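Local coordinates for cupin domain protein (Microcystis aeruginosa DIANCHI905, PDB 5ZBF), which binds iron(II) and 4-hydroxyphenylpyruvic acid and probably acts as a cupin-family isomerase in making the Choi moiety of aeruginosins, at residues N118-T123 and E136-K141. Numbering follows the deposited sequence.
Sequences NQDKIT and EIVMMK
Met-140 puts the end of its thioether against Asp-120 and Thr-123, where the loop after strand 112-119 packs against strand 135-142 in a protein with two cupin domains, the beta-barrel fold of the family. Residues 120-123 form an Asx motif: Asp-120 OD2 accepts from the backbone N of Thr-123 at 3.2 Å, a donor standing 38° out of the carboxylate plane. The same oxygen takes the hydroxyl of Thr-123 on its anti lone pair, OG1 to OD2 being 2.7 Å, so two donors from one residue grip it and limit the turning of the carboxylate. OG1 is held a second time by the backbone N of Leu-125, just beyond the turn.

Asp-120 crosses Met-140 at about a right angle, its chi1 of -179° setting CG opposite the backbone N. Met-140 CE rests 3.6 Å from Asp-120 CB, while SD comes within 3.8 Å of CG, a van der Waals contact along the flank of the acid. The second oxygen, Asp-120 OD1, forms a salt bridge to Lys-205 of strand 201-208, which pairs with strand 135-142, and its nearest approach to Val-138 is 4.3 Å, at CG1. This buried side chain thus joins the loop to strand 201-208 by charge and to strand 135-142 by packing. Trading Asp-120 for alanine is likely to leave Lys-205 without this charge partner and the N-H and hydroxyl of Thr-123 without their shared acceptor. The bend of Met-140 at chi3 (-65°) swings its methyl round to Thr-123, tip to tip, with CE 3.4 Å from OG1.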
loop_
_atom_site.group_PDB
_atom_site.type_symbol
_atom_site.label_atom_id
_atom_site.label_comp_id
_atom_site.label_asym_id
_atom_site.label_seq_id
_atom_site.Cartn_x
_atom_site.Cartn_y
_atom_site.Cartn_z
ATOM N N ASN A 118 5.898 2.243 -16.233
ATOM C CA ASN A 118 7.260 2.681 -15.982
ATOM C C ASN A 118 8.212 1.486 -15.935
ATOM O O ASN A 118 7.840 0.374 -16.315
ATOM C CB ASN A 118 7.317 3.476 -14.669
ATOM C CG ASN A 118 8.261 4.664 -14.743
ATOM O OD1 ASN A 118 9.468 4.505 -14.936
ATOM N ND2 ASN A 118 7.715 5.863 -14.587
ATOM N N GLN A 119 9.443 1.722 -15.486
ATOM C CA GLN A 119 10.405 0.652 -15.260
ATOM C C GLN A 119 10.949 0.711 -13.831
ATOM O O GLN A 119 11.324 1.776 -13.348
ATOM C CB GLN A 119 11.553 0.753 -16.261
ATOM C CG GLN A 119 12.378 -0.515 -16.347
ATOM C CD GLN A 119 13.444 -0.443 -17.419
ATOM O OE1 GLN A 119 13.294 -1.018 -18.495
ATOM N NE2 GLN A 119 14.525 0.274 -17.133
ATOM N N ASP A 120 10.981 -0.438 -13.160
ATOM C CA ASP A 120 11.532 -0.529 -11.808
ATOM C C ASP A 120 13.041 -0.357 -11.888
ATOM O O ASP A 120 13.696 -1.042 -12.665
ATOM C CB ASP A 120 11.199 -1.883 -11.182
ATOM C CG ASP A 120 11.719 -2.018 -9.756
ATOM O OD1 ASP A 120 11.308 -1.212 -8.886
ATOM O OD2 ASP A 120 12.532 -2.940 -9.505
ATOM N N LYS A 121 13.584 0.555 -11.085
ATOM C CA LYS A 121 15.008 0.880 -11.137
ATOM C C LYS A 121 15.917 -0.324 -10.894
ATOM O O LYS A 121 16.749 -0.663 -11.739
ATOM N N ILE A 122 15.734 -0.974 -9.747
ATOM C CA ILE A 122 16.644 -2.028 -9.287
ATOM C C ILE A 122 16.639 -3.281 -10.167
ATOM O O ILE A 122 17.698 -3.850 -10.440
ATOM C CB ILE A 122 16.319 -2.450 -7.841
ATOM N N THR A 123 15.452 -3.705 -10.602
ATOM C CA THR A 123 15.298 -4.931 -11.393
ATOM C C THR A 123 15.258 -4.700 -12.903
ATOM O O THR A 123 15.465 -5.639 -13.668
ATOM C CB THR A 123 13.985 -5.658 -11.047
ATOM O OG1 THR A 123 12.874 -4.834 -11.414
ATOM C CG2 THR A 123 13.918 -6.004 -9.565
ATOM N N GLU A 136 6.133 6.929 -2.930
ATOM C CA GLU A 136 6.021 6.388 -4.276
ATOM C C GLU A 136 5.403 5.006 -4.174
ATOM O O GLU A 136 5.806 4.216 -3.327
ATOM C CB GLU A 136 7.392 6.299 -4.950
ATOM C CG GLU A 136 7.332 5.738 -6.359
ATOM C CD GLU A 136 8.660 5.789 -7.093
ATOM O OE1 GLU A 136 9.715 5.955 -6.446
ATOM O OE2 GLU A 136 8.647 5.642 -8.330
ATOM N N ILE A 137 4.439 4.717 -5.041
ATOM C CA ILE A 137 3.836 3.385 -5.099
ATOM C C ILE A 137 4.242 2.721 -6.412
ATOM O O ILE A 137 4.170 3.333 -7.469
ATOM C CB ILE A 137 2.305 3.450 -4.927
ATOM C CG1 ILE A 137 1.982 3.961 -3.509
ATOM C CG2 ILE A 137 1.665 2.081 -5.157
ATOM C CD1 ILE A 137 0.511 4.145 -3.232
ATOM N N VAL A 138 4.687 1.474 -6.313
ATOM C CA VAL A 138 5.120 0.688 -7.461
ATOM C C VAL A 138 4.397 -0.649 -7.429
ATOM O O VAL A 138 4.428 -1.332 -6.423
ATOM C CB VAL A 138 6.642 0.439 -7.421
ATOM C CG1 VAL A 138 7.092 -0.324 -8.666
ATOM C CG2 VAL A 138 7.381 1.764 -7.281
ATOM N N MET A 139 3.742 -1.003 -8.528
ATOM C CA MET A 139 3.122 -2.320 -8.696
ATOM C C MET A 139 3.826 -2.995 -9.863
ATOM O O MET A 139 4.005 -2.385 -10.913
ATOM C CB MET A 139 1.638 -2.181 -9.019
ATOM C CG MET A 139 0.882 -3.501 -9.065
ATOM S SD MET A 139 -0.911 -3.325 -9.211
ATOM C CE MET A 139 -1.083 -2.600 -10.836
ATOM N N MET A 140 4.211 -4.252 -9.687
ATOM C CA MET A 140 4.996 -4.935 -10.708
ATOM C C MET A 140 4.870 -6.437 -10.617
ATOM O O MET A 140 4.697 -6.987 -9.533
ATOM C CB MET A 140 6.462 -4.554 -10.562
ATOM C CG MET A 140 7.105 -5.031 -9.279
ATOM S SD MET A 140 8.740 -4.316 -9.072
ATOM C CE MET A 140 9.619 -5.052 -10.440
ATOM N N LYS A 141 4.997 -7.093 -11.767
ATOM C CA LYS A 141 4.980 -8.547 -11.816
ATOM C C LYS A 141 6.394 -9.057 -11.621
ATOM O O LYS A 141 7.321 -8.618 -12.320
ATOM C CB LYS A 141 4.412 -9.045 -13.143
ATOM C CG LYS A 141 2.901 -8.982 -13.194
ATOM C CD LYS A 141 2.317 -9.852 -14.298
ATOM C CE LYS A 141 0.910 -10.312 -13.952
ATOM N NZ LYS A 141 -0.084 -9.213 -14.042
#